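Local structure of probable sugar kinase (Clostridium perfringens, 3KZH) at residues Val16-Phe22 with Pro97-Leu103; Glu50-Val55 with Ile294-Leu300; Leu65-Gly71 with Val90-Thr96; Glu138-Ser144 with Thr161-Pro167. The protein probably transfers a phosphate group to a sugar, as a member of the pfkB (ribokinase-like) carbohydrate kinases, although its natural substrate is not established. One frame throughout, in Å; residues are numbered along the deposited sequence.

Interaction 1 of 4, residues Val16-Phe22 with Pro97-Leu103; sequences VVDVFGF and PTYLAIL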
# COMPACT_ATOMS: atom_id res chain seq x y z
N VAL A 16 -11.98 2.49 -0.83
CA VAL A 16 -11.04 3.34 -0.11
C VAL A 16 -9.94 2.51 0.54
O VAL A 16 -10.21 1.43 1.07
CB VAL A 16 -11.74 4.16 1.03
CG1 VAL A 16 -10.77 5.19 1.64
CG2 VAL A 16 -13.01 4.85 0.53
N VAL A 17 -8.70 3.00 0.47
CA VAL A 17 -7.57 2.35 1.13
C VAL A 17 -7.25 3.22 2.35
O VAL A 17 -6.93 4.39 2.19
CB VAL A 17 -6.30 2.23 0.23
CG1 VAL A 17 -5.13 1.63 1.02
CG2 VAL A 17 -6.57 1.35 -0.98
N ASP A 18 -7.40 2.67 3.55
CA ASP A 18 -7.09 3.39 4.79
C ASP A 18 -5.65 3.10 5.25
O ASP A 18 -5.23 1.94 5.28
CB ASP A 18 -8.06 2.98 5.91
CG ASP A 18 -9.46 3.54 5.72
OD1 ASP A 18 -9.60 4.71 5.33
OD2 ASP A 18 -10.43 2.80 5.99
N VAL A 19 -4.89 4.15 5.53
CA VAL A 19 -3.50 4.04 6.01
C VAL A 19 -3.43 4.75 7.37
O VAL A 19 -3.47 5.98 7.44
CB VAL A 19 -2.46 4.64 5.01
CG1 VAL A 19 -1.04 4.28 5.43
CG2 VAL A 19 -2.71 4.15 3.58
N PHE A 20 -3.36 3.97 8.43
CA PHE A 20 -3.34 4.48 9.80
C PHE A 20 -2.01 4.32 10.52
O PHE A 20 -1.43 3.23 10.55
CB PHE A 20 -4.42 3.79 10.64
CG PHE A 20 -5.83 4.20 10.31
CD1 PHE A 20 -6.28 5.51 10.54
CD2 PHE A 20 -6.75 3.24 9.83
CE1 PHE A 20 -7.63 5.88 10.31
CE2 PHE A 20 -8.12 3.59 9.59
CZ PHE A 20 -8.55 4.92 9.83
N GLY A 21 -1.54 5.41 11.12
CA GLY A 21 -0.29 5.39 11.88
C GLY A 21 -0.59 5.59 13.35
O GLY A 21 -1.07 6.65 13.74
N PHE A 22 -0.36 4.55 14.15
CA PHE A 22 -0.61 4.58 15.59
C PHE A 22 0.69 4.87 16.33
O PHE A 22 1.65 4.10 16.21
CB PHE A 22 -1.16 3.23 16.08
CG PHE A 22 -2.46 2.82 15.45
CD1 PHE A 22 -3.69 3.08 16.10
CD2 PHE A 22 -2.48 2.16 14.20
CE1 PHE A 22 -4.93 2.69 15.51
CE2 PHE A 22 -3.71 1.77 13.60
CZ PHE A 22 -4.94 2.04 14.26
N PRO A 97 -9.05 6.48 -3.99
CA PRO A 97 -9.47 7.07 -2.71
C PRO A 97 -8.68 6.50 -1.53
O PRO A 97 -8.59 5.28 -1.35
CB PRO A 97 -10.94 6.73 -2.65
CG PRO A 97 -11.33 6.88 -4.05
CD PRO A 97 -10.24 6.19 -4.82
N THR A 98 -7.99 7.39 -0.83
CA THR A 98 -7.15 7.03 0.30
C THR A 98 -7.33 7.99 1.47
O THR A 98 -7.50 9.19 1.28
CB THR A 98 -5.65 7.02 -0.12
OG1 THR A 98 -5.49 6.18 -1.27
CG2 THR A 98 -4.73 6.51 1.00
N TYR A 99 -7.31 7.42 2.67
CA TYR A 99 -7.42 8.20 3.89
C TYR A 99 -6.19 7.89 4.74
O TYR A 99 -6.05 6.78 5.27
CB TYR A 99 -8.72 7.88 4.63
CG TYR A 99 -8.95 8.70 5.88
CD1 TYR A 99 -9.20 10.08 5.81
CD2 TYR A 99 -8.89 8.09 7.16
CE1 TYR A 99 -9.39 10.86 7.00
CE2 TYR A 99 -9.08 8.84 8.34
CZ TYR A 99 -9.33 10.22 8.25
OH TYR A 99 -9.51 10.95 9.40
N LEU A 100 -5.29 8.86 4.82
CA LEU A 100 -4.06 8.76 5.60
C LEU A 100 -4.24 9.49 6.93
O LEU A 100 -4.43 10.70 6.94
CB LEU A 100 -2.89 9.34 4.79
CG LEU A 100 -1.50 9.56 5.40
CD1 LEU A 100 -0.91 8.26 5.96
CD2 LEU A 100 -0.59 10.13 4.34
N ALA A 101 -4.19 8.76 8.04
CA ALA A 101 -4.35 9.36 9.36
C ALA A 101 -3.33 8.94 10.39
O ALA A 101 -2.97 7.77 10.48
CB ALA A 101 -5.74 9.10 9.90
N ILE A 102 -2.89 9.91 11.18
CA ILE A 102 -1.93 9.66 12.25
C ILE A 102 -2.65 9.84 13.59
O ILE A 102 -3.27 10.87 13.85
CB ILE A 102 -0.67 10.58 12.11
CG1 ILE A 102 0.17 10.08 10.93
CG2 ILE A 102 0.17 10.59 13.40
CD1 ILE A 102 1.26 10.99 10.48
N LEU A 103 -2.61 8.78 14.40
CA LEU A 103 -3.23 8.76 15.73
C LEU A 103 -2.17 8.88 16.82
O LEU A 103 -1.02 8.46 16.63
CB LEU A 103 -4.04 7.47 15.94
CG LEU A 103 -5.11 6.92 14.98
CD1 LEU A 103 -6.02 8.00 14.45
CD2 LEU A 103 -4.45 6.20 13.83
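Pro97 lacks an NH, but its carbonyl opens a run of six hydrogen bonds between two parallel strands: Pro97 O accepts from Val17 N at 2.9 Å. Thr98 sits beside Val17 and Val19, its CG2 4.0 Å from Val19 CG2, while its hydroxyl bonds to Thr96. Tyr99 N reaches Val17 O (3.1 Å) and Tyr99 O takes Val19 N (2.9 Å); its ring edge meets Phe20, CE2 to CE1 3.8 Å. Leu100 returns to the face of Thr98, CD1 4.0 Å from Val19 CG1. Small Ala101 leaves room for the Phe20 ring, CB to CD1 3.7 Å. Ile102 lies beside Gly21, which adds no bulk there. Leu103 N ends the series on Gly21 O (2.7 Å), and its CD2 makes a CH-pi contact over the Phe22 ring, 4.0 Å from the centroid. The pair forms the centre of the four-stranded lid-like sheet, between strands 32-42 and 109-115; helix 69-81 covers Val17 and Thr98, and the second subunit packs on Val19 and Leu100.

Interaction 2 of 4, residues Glu50-Val55 with Ile294-Leu300; sequences ENMARV and IHPDMAL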
# COMPACT_ATOMS: atom_id res chain seq x y z
N GLU A 50 -16.86 -7.81 -1.04
CA GLU A 50 -15.92 -8.79 -0.45
C GLU A 50 -16.69 -9.89 0.28
O GLU A 50 -16.48 -11.07 -0.01
CB GLU A 50 -14.87 -8.15 0.50
CG GLU A 50 -13.70 -9.12 0.77
CD GLU A 50 -12.71 -8.73 1.87
OE1 GLU A 50 -12.42 -7.54 2.08
OE2 GLU A 50 -12.17 -9.66 2.51
N ASN A 51 -17.61 -9.49 1.16
CA ASN A 51 -18.45 -10.41 1.95
C ASN A 51 -19.27 -11.37 1.05
O ASN A 51 -19.45 -12.53 1.39
CB ASN A 51 -19.43 -9.63 2.85
CG ASN A 51 -18.75 -8.91 4.00
OD1 ASN A 51 -18.68 -7.68 4.03
ND2 ASN A 51 -18.31 -9.68 4.99
N MSE A 52 -19.69 -10.85 -0.11
CA MSE A 52 -20.48 -11.58 -1.12
C MSE A 52 -19.64 -12.65 -1.83
O MSE A 52 -20.06 -13.80 -1.95
CB MSE A 52 -21.03 -10.60 -2.17
CG MSE A 52 -22.42 -10.08 -1.89
SE MSE A 52 -23.18 -9.02 -3.30
CE MSE A 52 -24.68 -8.24 -2.29
N ALA A 53 -18.46 -12.25 -2.29
CA ALA A 53 -17.51 -13.13 -2.98
C ALA A 53 -17.01 -14.21 -2.02
O ALA A 53 -16.81 -15.37 -2.42
CB ALA A 53 -16.36 -12.32 -3.53
N ARG A 54 -16.89 -13.84 -0.74
CA ARG A 54 -16.45 -14.75 0.32
C ARG A 54 -17.41 -15.90 0.58
O ARG A 54 -16.99 -16.99 0.93
CB ARG A 54 -16.19 -13.99 1.63
CG ARG A 54 -14.78 -13.43 1.74
CD ARG A 54 -14.57 -12.59 2.99
NE ARG A 54 -13.16 -12.24 3.17
CZ ARG A 54 -12.27 -12.98 3.84
NH1 ARG A 54 -12.63 -14.12 4.41
NH2 ARG A 54 -11.01 -12.60 3.91
N VAL A 55 -18.71 -15.66 0.37
CA VAL A 55 -19.72 -16.70 0.57
C VAL A 55 -20.14 -17.39 -0.72
O VAL A 55 -21.10 -18.17 -0.75
CB VAL A 55 -20.94 -16.18 1.38
CG1 VAL A 55 -20.50 -15.77 2.78
CG2 VAL A 55 -21.64 -15.04 0.67
N ILE A 294 -14.10 -6.91 8.45
CA ILE A 294 -14.38 -8.18 7.76
C ILE A 294 -13.62 -9.28 8.50
O ILE A 294 -12.43 -9.12 8.79
CB ILE A 294 -13.93 -8.16 6.24
CG1 ILE A 294 -14.88 -7.30 5.40
CG2 ILE A 294 -13.97 -9.57 5.62
CD1 ILE A 294 -14.18 -6.34 4.49
N HIS A 295 -14.31 -10.37 8.82
CA HIS A 295 -13.69 -11.51 9.51
C HIS A 295 -12.83 -12.25 8.48
O HIS A 295 -13.34 -12.70 7.45
CB HIS A 295 -14.74 -12.45 10.11
CG HIS A 295 -14.20 -13.38 11.16
ND1 HIS A 295 -13.10 -14.17 10.96
CD2 HIS A 295 -14.61 -13.62 12.42
CE1 HIS A 295 -12.85 -14.86 12.06
NE2 HIS A 295 -13.75 -14.55 12.96
N PRO A 296 -11.51 -12.39 8.75
CA PRO A 296 -10.55 -13.07 7.87
C PRO A 296 -10.89 -14.50 7.47
O PRO A 296 -10.54 -14.93 6.38
CB PRO A 296 -9.26 -13.04 8.70
CG PRO A 296 -9.39 -11.81 9.49
CD PRO A 296 -10.81 -11.90 9.96
N ASP A 297 -11.59 -15.22 8.35
CA ASP A 297 -11.94 -16.61 8.08
C ASP A 297 -13.30 -16.84 7.47
O ASP A 297 -13.63 -17.97 7.12
CB ASP A 297 -11.81 -17.46 9.34
CG ASP A 297 -10.41 -17.45 9.92
OD1 ASP A 297 -9.44 -17.25 9.15
OD2 ASP A 297 -10.30 -17.62 11.15
N MSE A 298 -14.08 -15.77 7.31
CA MSE A 298 -15.42 -15.90 6.75
C MSE A 298 -15.51 -16.41 5.32
O MSE A 298 -14.83 -15.93 4.40
CB MSE A 298 -16.24 -14.63 6.91
CG MSE A 298 -17.63 -14.91 7.46
SE MSE A 298 -18.98 -13.93 6.57
CE MSE A 298 -18.91 -12.37 7.69
N ALA A 299 -16.31 -17.47 5.22
CA ALA A 299 -16.60 -18.20 4.01
C ALA A 299 -17.97 -18.83 4.21
O ALA A 299 -18.53 -18.75 5.30
CB ALA A 299 -15.55 -19.29 3.79
N LEU A 300 -18.49 -19.48 3.17
CA LEU A 300 -19.78 -20.16 3.20
C LEU A 300 -19.86 -21.17 4.35
O LEU A 300 -20.80 -21.10 5.15
CB LEU A 300 -20.08 -20.84 1.85
CG LEU A 300 -21.39 -21.64 1.67
CD1 LEU A 300 -22.58 -20.75 1.90
CD2 LEU A 300 -21.47 -22.28 0.31
O HOH W 1 -13.84 -17.13 2.06
O HOH W 2 -17.06 -19.82 0.43
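Charge and polar bonding centre on Arg54, in the last turn of helix 44-54. Its NE forms a salt bridge with Glu50 OE2 at 2.8 Å, one helical turn back, which leaves NH1 and NH2 to face the loop. NH1 donates to two carbonyls, Met298 O at 2.8 Å and Pro296 O at 3.0 Å, with a weak bond from NH2 to Pro296 O at 3.4 Å. A long, multidentate arginine suits this task, because one planar group can serve several backbone acceptors. Glu50 has a second partner in Arg46, through OE1.

Those acceptors are presented by a type I beta turn from His295 to Met298, in the loop that leads from helix 273-288 to helix 300-308. The contact therefore ties the end of an early helix of the pfkB kinase fold to a connection near its C-terminus. Proline suits the second position of the turn, where a phi near -60° is favoured; Pro296 has -55°.

Two waters extend the polar network: one donates to Met298 O (2.8 Å) and weakly to Arg54 O (3.3 Å), the other links Arg54 O (2.9 Å) to Leu300 N (3.1 Å).

Apolar contacts complete the interface. Ile294 CG2 lies over one face of the guanidinium, 3.7 Å from Arg54 NE. Separately, selenomethionine Met298 brings SE to 4.5 Å from Val55 CG1, and it also packs on Ile286 and Thr287 of helix 273-288.

Interaction 3 of 4, residues Leu65-Gly71 with Val90-Thr96; sequences LGNDEHG and VIEGGST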
# COMPACT_ATOMS: atom_id res chain seq x y z
N LEU A 65 -11.15 3.39 -9.44
CA LEU A 65 -9.76 3.22 -9.03
C LEU A 65 -8.91 4.36 -9.59
O LEU A 65 -9.41 5.21 -10.34
CB LEU A 65 -9.22 1.87 -9.47
CG LEU A 65 -9.81 0.62 -8.82
CD1 LEU A 65 -9.27 -0.58 -9.53
CD2 LEU A 65 -9.50 0.57 -7.33
N GLY A 66 -7.62 4.34 -9.27
CA GLY A 66 -6.76 5.41 -9.72
C GLY A 66 -5.47 5.14 -10.46
O GLY A 66 -4.69 6.08 -10.59
N ASN A 67 -5.22 3.91 -10.91
CA ASN A 67 -4.00 3.55 -11.68
C ASN A 67 -2.68 3.53 -10.85
O ASN A 67 -1.67 2.98 -11.29
CB ASN A 67 -3.91 4.46 -12.94
CG ASN A 67 -2.69 4.18 -13.81
OD1 ASN A 67 -2.49 3.06 -14.28
ND2 ASN A 67 -1.89 5.22 -14.03
N ASP A 68 -2.74 4.07 -9.64
CA ASP A 68 -1.59 4.13 -8.74
C ASP A 68 -1.33 2.79 -8.01
O ASP A 68 -1.93 1.77 -8.35
CB ASP A 68 -1.79 5.28 -7.73
CG ASP A 68 -3.17 5.25 -7.06
OD1 ASP A 68 -3.88 4.24 -7.18
OD2 ASP A 68 -3.52 6.25 -6.41
N GLU A 69 -0.48 2.83 -6.98
CA GLU A 69 -0.12 1.65 -6.20
C GLU A 69 -1.25 1.07 -5.34
O GLU A 69 -1.31 -0.14 -5.12
CB GLU A 69 1.11 1.94 -5.33
CG GLU A 69 2.16 0.84 -5.35
CD GLU A 69 2.91 0.71 -6.68
OE1 GLU A 69 3.16 -0.44 -7.10
OE2 GLU A 69 3.26 1.74 -7.29
N HIS A 70 -2.14 1.94 -4.87
CA HIS A 70 -3.28 1.53 -4.06
C HIS A 70 -4.34 0.89 -4.95
O HIS A 70 -5.11 0.05 -4.49
CB HIS A 70 -3.88 2.70 -3.30
CG HIS A 70 -3.11 3.09 -2.08
ND1 HIS A 70 -2.23 2.24 -1.45
CD2 HIS A 70 -3.10 4.24 -1.37
CE1 HIS A 70 -1.71 2.85 -0.40
NE2 HIS A 70 -2.22 4.06 -0.33
N GLY A 71 -4.32 1.27 -6.23
CA GLY A 71 -5.23 0.73 -7.22
C GLY A 71 -4.86 -0.71 -7.50
O GLY A 71 -5.74 -1.56 -7.57
N VAL A 90 -10.99 3.41 -14.21
CA VAL A 90 -9.59 3.65 -13.88
C VAL A 90 -9.21 5.05 -14.39
O VAL A 90 -9.42 5.36 -15.57
CB VAL A 90 -8.64 2.52 -14.44
CG1 VAL A 90 -9.04 1.16 -13.88
CG2 VAL A 90 -8.64 2.47 -15.98
N ILE A 91 -8.74 5.91 -13.49
CA ILE A 91 -8.34 7.27 -13.85
C ILE A 91 -6.83 7.37 -14.03
O ILE A 91 -6.07 7.23 -13.07
CB ILE A 91 -8.78 8.32 -12.79
CG1 ILE A 91 -10.26 8.17 -12.46
CG2 ILE A 91 -8.53 9.76 -13.32
CD1 ILE A 91 -10.70 9.03 -11.33
N GLU A 92 -6.42 7.66 -15.26
CA GLU A 92 -5.02 7.82 -15.62
C GLU A 92 -4.43 9.07 -14.95
O GLU A 92 -4.95 10.18 -15.12
CB GLU A 92 -4.87 7.90 -17.13
CG GLU A 92 -4.95 6.53 -17.82
CD GLU A 92 -3.58 5.93 -18.15
OE1 GLU A 92 -3.43 5.41 -19.28
OE2 GLU A 92 -2.66 5.97 -17.29
N GLY A 93 -3.43 8.84 -14.10
CA GLY A 93 -2.79 9.92 -13.36
C GLY A 93 -3.52 10.29 -12.09
O GLY A 93 -2.98 11.01 -11.23
N GLY A 94 -4.75 9.77 -11.95
CA GLY A 94 -5.58 10.04 -10.78
C GLY A 94 -5.17 9.23 -9.56
O GLY A 94 -4.18 8.48 -9.60
N SER A 95 -5.91 9.39 -8.48
CA SER A 95 -5.60 8.67 -7.25
C SER A 95 -6.76 7.82 -6.75
O SER A 95 -7.91 8.24 -6.83
CB SER A 95 -5.20 9.65 -6.15
OG SER A 95 -6.26 10.53 -5.83
N THR A 96 -6.43 6.62 -6.27
CA THR A 96 -7.41 5.70 -5.69
C THR A 96 -7.75 6.34 -4.34
O THR A 96 -6.83 6.78 -3.64
CB THR A 96 -6.80 4.30 -5.46
OG1 THR A 96 -6.34 3.78 -6.71
CG2 THR A 96 -7.81 3.32 -4.87
O HOH W 3 -3.68 6.81 -3.79
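An N-capped helix start is joined here to the loop entering strand 98-103. Asp68 is the N-cap of helix 69-81, and its carboxylate is shared between helix and loop. OD1 accepts from Thr96 OG1 at 2.5 Å and, weakly, from Gly71 N at 3.1 Å. OD2 takes Thr96 N at 2.9 Å and a water at 2.7 Å, which also donates to Thr96 O at 3.2 Å. An aspartate fits because its short side chain can cap the helix and still bind both the NH and the hydroxyl of one threonine. That hydroxyl, having given its proton to Asp68, also accepts a weak bond from Gly66 N at 2.9 Å.

Farther out, Leu65 pairs with Val90 in a short parallel bridge, and Leu65 O receives Ile91 N at 3.3 Å. Ile91 O is taken by Gly94 N (3.1 Å), closing the type II turn Ile91-Gly94; Gly93, with phi 85°, occupies the position where glycine is favoured. Gly66 has to be bare, since a CB would clash with Thr96 N. The Ser95 hydroxyl is hydrogen-bonded to the carboxylate of Asp115, and His70 packs on Ile39 of the second subunit. Beside the cap, His70 CB lies 4.0 Å from Thr96 CB.

Interaction 4 of 4, residues Glu138-Ser144 with Thr161-Pro167; sequences EYTVLDS and TNFILDP. With BGC (beta-D-glucopyranose), chain C.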
# COMPACT_ATOMS: atom_id res chain seq x y z
N GLU A 138 -28.78 -9.27 -12.02
CA GLU A 138 -30.02 -9.70 -11.37
C GLU A 138 -30.41 -8.70 -10.29
O GLU A 138 -31.58 -8.32 -10.18
CB GLU A 138 -29.90 -11.10 -10.77
CG GLU A 138 -29.27 -12.17 -11.66
CD GLU A 138 -30.16 -12.61 -12.81
OE1 GLU A 138 -31.39 -12.80 -12.59
OE2 GLU A 138 -29.63 -12.80 -13.92
N TYR A 139 -29.42 -8.31 -9.48
CA TYR A 139 -29.61 -7.31 -8.43
C TYR A 139 -28.44 -6.33 -8.50
O TYR A 139 -27.37 -6.68 -8.99
CB TYR A 139 -29.76 -7.95 -7.03
CG TYR A 139 -31.00 -8.81 -6.83
CD1 TYR A 139 -32.19 -8.28 -6.33
CD2 TYR A 139 -31.02 -10.15 -7.24
CE1 TYR A 139 -33.37 -9.08 -6.25
CE2 TYR A 139 -32.16 -10.94 -7.19
CZ TYR A 139 -33.34 -10.40 -6.69
OH TYR A 139 -34.46 -11.20 -6.66
N THR A 140 -28.69 -5.08 -8.11
CA THR A 140 -27.65 -4.06 -8.11
C THR A 140 -27.65 -3.26 -6.81
O THR A 140 -28.63 -2.59 -6.48
CB THR A 140 -27.69 -3.15 -9.39
OG1 THR A 140 -27.50 -3.94 -10.56
CG2 THR A 140 -26.59 -2.09 -9.36
N VAL A 141 -26.54 -3.36 -6.07
CA VAL A 141 -26.38 -2.69 -4.78
C VAL A 141 -25.80 -1.29 -4.94
O VAL A 141 -24.85 -1.06 -5.70
CB VAL A 141 -25.47 -3.53 -3.81
CG1 VAL A 141 -25.19 -2.79 -2.50
CG2 VAL A 141 -26.11 -4.87 -3.53
N LEU A 142 -26.41 -0.36 -4.23
CA LEU A 142 -26.00 1.04 -4.21
C LEU A 142 -26.09 1.52 -2.78
O LEU A 142 -26.82 0.95 -1.97
CB LEU A 142 -26.96 1.91 -5.06
CG LEU A 142 -27.16 1.81 -6.58
CD1 LEU A 142 -28.17 2.83 -7.04
CD2 LEU A 142 -25.85 2.02 -7.29
N ASP A 143 -25.32 2.55 -2.48
CA ASP A 143 -25.36 3.20 -1.18
C ASP A 143 -25.88 4.62 -1.46
O ASP A 143 -26.12 4.95 -2.62
CB ASP A 143 -24.00 3.16 -0.45
CG ASP A 143 -22.87 3.92 -1.16
OD1 ASP A 143 -23.06 4.60 -2.19
OD2 ASP A 143 -21.74 3.83 -0.63
N SER A 144 -25.97 5.46 -0.44
CA SER A 144 -26.49 6.82 -0.60
C SER A 144 -25.46 7.95 -0.79
O SER A 144 -25.74 9.11 -0.46
CB SER A 144 -27.41 7.12 0.57
OG SER A 144 -26.70 6.94 1.77
N THR A 161 -32.96 -4.09 -13.89
CA THR A 161 -32.27 -4.69 -12.75
C THR A 161 -32.95 -4.30 -11.43
O THR A 161 -33.60 -3.25 -11.34
CB THR A 161 -30.75 -4.34 -12.69
OG1 THR A 161 -30.13 -5.00 -11.56
CG2 THR A 161 -30.51 -2.85 -12.60
N ASN A 162 -32.79 -5.14 -10.42
CA ASN A 162 -33.39 -4.92 -9.11
C ASN A 162 -32.42 -4.27 -8.12
O ASN A 162 -31.52 -4.91 -7.58
CB ASN A 162 -33.89 -6.25 -8.57
CG ASN A 162 -35.12 -6.78 -9.29
OD1 ASN A 162 -35.28 -7.99 -9.44
ND2 ASN A 162 -36.02 -5.88 -9.68
N PHE A 163 -32.65 -2.99 -7.85
CA PHE A 163 -31.80 -2.21 -6.96
C PHE A 163 -31.94 -2.44 -5.45
O PHE A 163 -33.04 -2.62 -4.94
CB PHE A 163 -31.96 -0.73 -7.27
CG PHE A 163 -31.32 -0.30 -8.55
CD1 PHE A 163 -29.97 0.03 -8.58
CD2 PHE A 163 -32.09 -0.18 -9.72
CE1 PHE A 163 -29.36 0.50 -9.78
CE2 PHE A 163 -31.50 0.28 -10.92
CZ PHE A 163 -30.13 0.62 -10.95
N ILE A 164 -30.80 -2.46 -4.76
CA ILE A 164 -30.74 -2.67 -3.30
C ILE A 164 -30.05 -1.46 -2.62
O ILE A 164 -28.91 -1.13 -2.94
CB ILE A 164 -29.99 -4.00 -2.92
CG1 ILE A 164 -30.60 -5.22 -3.65
CG2 ILE A 164 -30.03 -4.23 -1.40
CD1 ILE A 164 -29.86 -6.52 -3.48
N LEU A 165 -30.74 -0.85 -1.66
CA LEU A 165 -30.21 0.30 -0.93
C LEU A 165 -29.67 0.05 0.48
O LEU A 165 -30.35 -0.55 1.32
CB LEU A 165 -31.26 1.44 -0.86
CG LEU A 165 -30.96 2.78 -0.15
CD1 LEU A 165 -29.80 3.52 -0.79
CD2 LEU A 165 -32.20 3.66 -0.10
N ASP A 166 -28.47 0.58 0.73
CA ASP A 166 -27.80 0.56 2.03
C ASP A 166 -27.69 2.08 2.30
O ASP A 166 -26.79 2.73 1.76
CB ASP A 166 -26.40 -0.08 1.91
CG ASP A 166 -25.72 -0.29 3.27
OD1 ASP A 166 -25.96 0.50 4.21
OD2 ASP A 166 -24.92 -1.25 3.42
N PRO A 167 -28.59 2.67 3.12
CA PRO A 167 -28.58 4.11 3.42
C PRO A 167 -27.36 4.76 4.09
O PRO A 167 -27.30 5.98 4.13
CB PRO A 167 -29.84 4.30 4.27
CG PRO A 167 -30.73 3.20 3.84
CD PRO A 167 -29.76 2.04 3.76
C2 BGC C . -25.94 1.54 8.89
C3 BGC C . -25.57 0.36 9.83
C4 BGC C . -26.83 -0.60 9.75
C5 BGC C . -27.13 -1.08 8.27
C6 BGC C . -28.31 -1.96 8.11
C1 BGC C . -26.14 0.99 7.48
O1 BGC C . -26.41 1.93 6.72
O2 BGC C . -24.97 2.36 8.87
O3 BGC C . -25.49 0.91 10.99
O4 BGC C . -26.61 -1.62 10.55
O5 BGC C . -27.30 0.04 7.43
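Strands 139-143 and 162-166 run parallel, their axes 4.4 Å apart at closest and crossing at -28°, the twist expected of neighbouring strands. Residues pair in register from Tyr139 with Asn162 to Leu142 with Leu165. Asn162 O accepts from Thr140 N (2.9 Å), Thr140 O from Ile164 N (2.8 Å), Ile164 O from Leu142 N (2.9 Å) and Leu142 O from Asp166 N (3.2 Å); a weak bond from Asn162 N to Glu138 O (3.4 Å) precedes them.

With helix 147-157 between them, the strands make a beta-alpha-beta crossover in the large central sheet, with strand 139-143 next to strand 9-12, as in the Rossmann-like core of ribokinase relatives.

Tyr139, Val141 and Ile164 share one face: Ile164 CD1 lies 3.8 Å from Tyr139 CB, and its CB lies 4.0 Å from Val141 CG2. The beta-branched Val141 and Ile164 suit the extended backbone and are covered by helices 44-54 and 255-268 respectively. On the other face Leu142 CD1 meets Phe163 CD1 at 3.7 Å, and Thr140 CG2 touches Phe163 CE1 at 3.8 Å.

Past the strands, Ser144 OG donates to Pro167 O at 2.6 Å, its small hydroxyl joining the two C-terminal ends. There Asp166 and Pro167 line the glucose pocket: Asp166 OD1 stands 2.9 Å from O1 of the beta-D-glucopyranose, which Val168 and Glu192 also bind.

Two of the contacts belong to the region of the small sheet and two to the main body of the kinase. Interactions 1 and 3 have centres 16 Å apart and touch through His70, which packs on Val17, Val19 and Thr98; along the chain, interaction 3 falls between the two segments of interaction 1, and both meet the second subunit. Interaction 4 comes later, in the ten-stranded sheet, 28 Å from interaction 1 between centres. Interaction 2 spans it in sequence, joining helix 44-54 to residues near the C-terminus, and meets it where Met52 CE packs 3.9 Å from Val141 CG2. Dimer contacts and the sugar-binding strand ends thus occupy separate parts of one subunit.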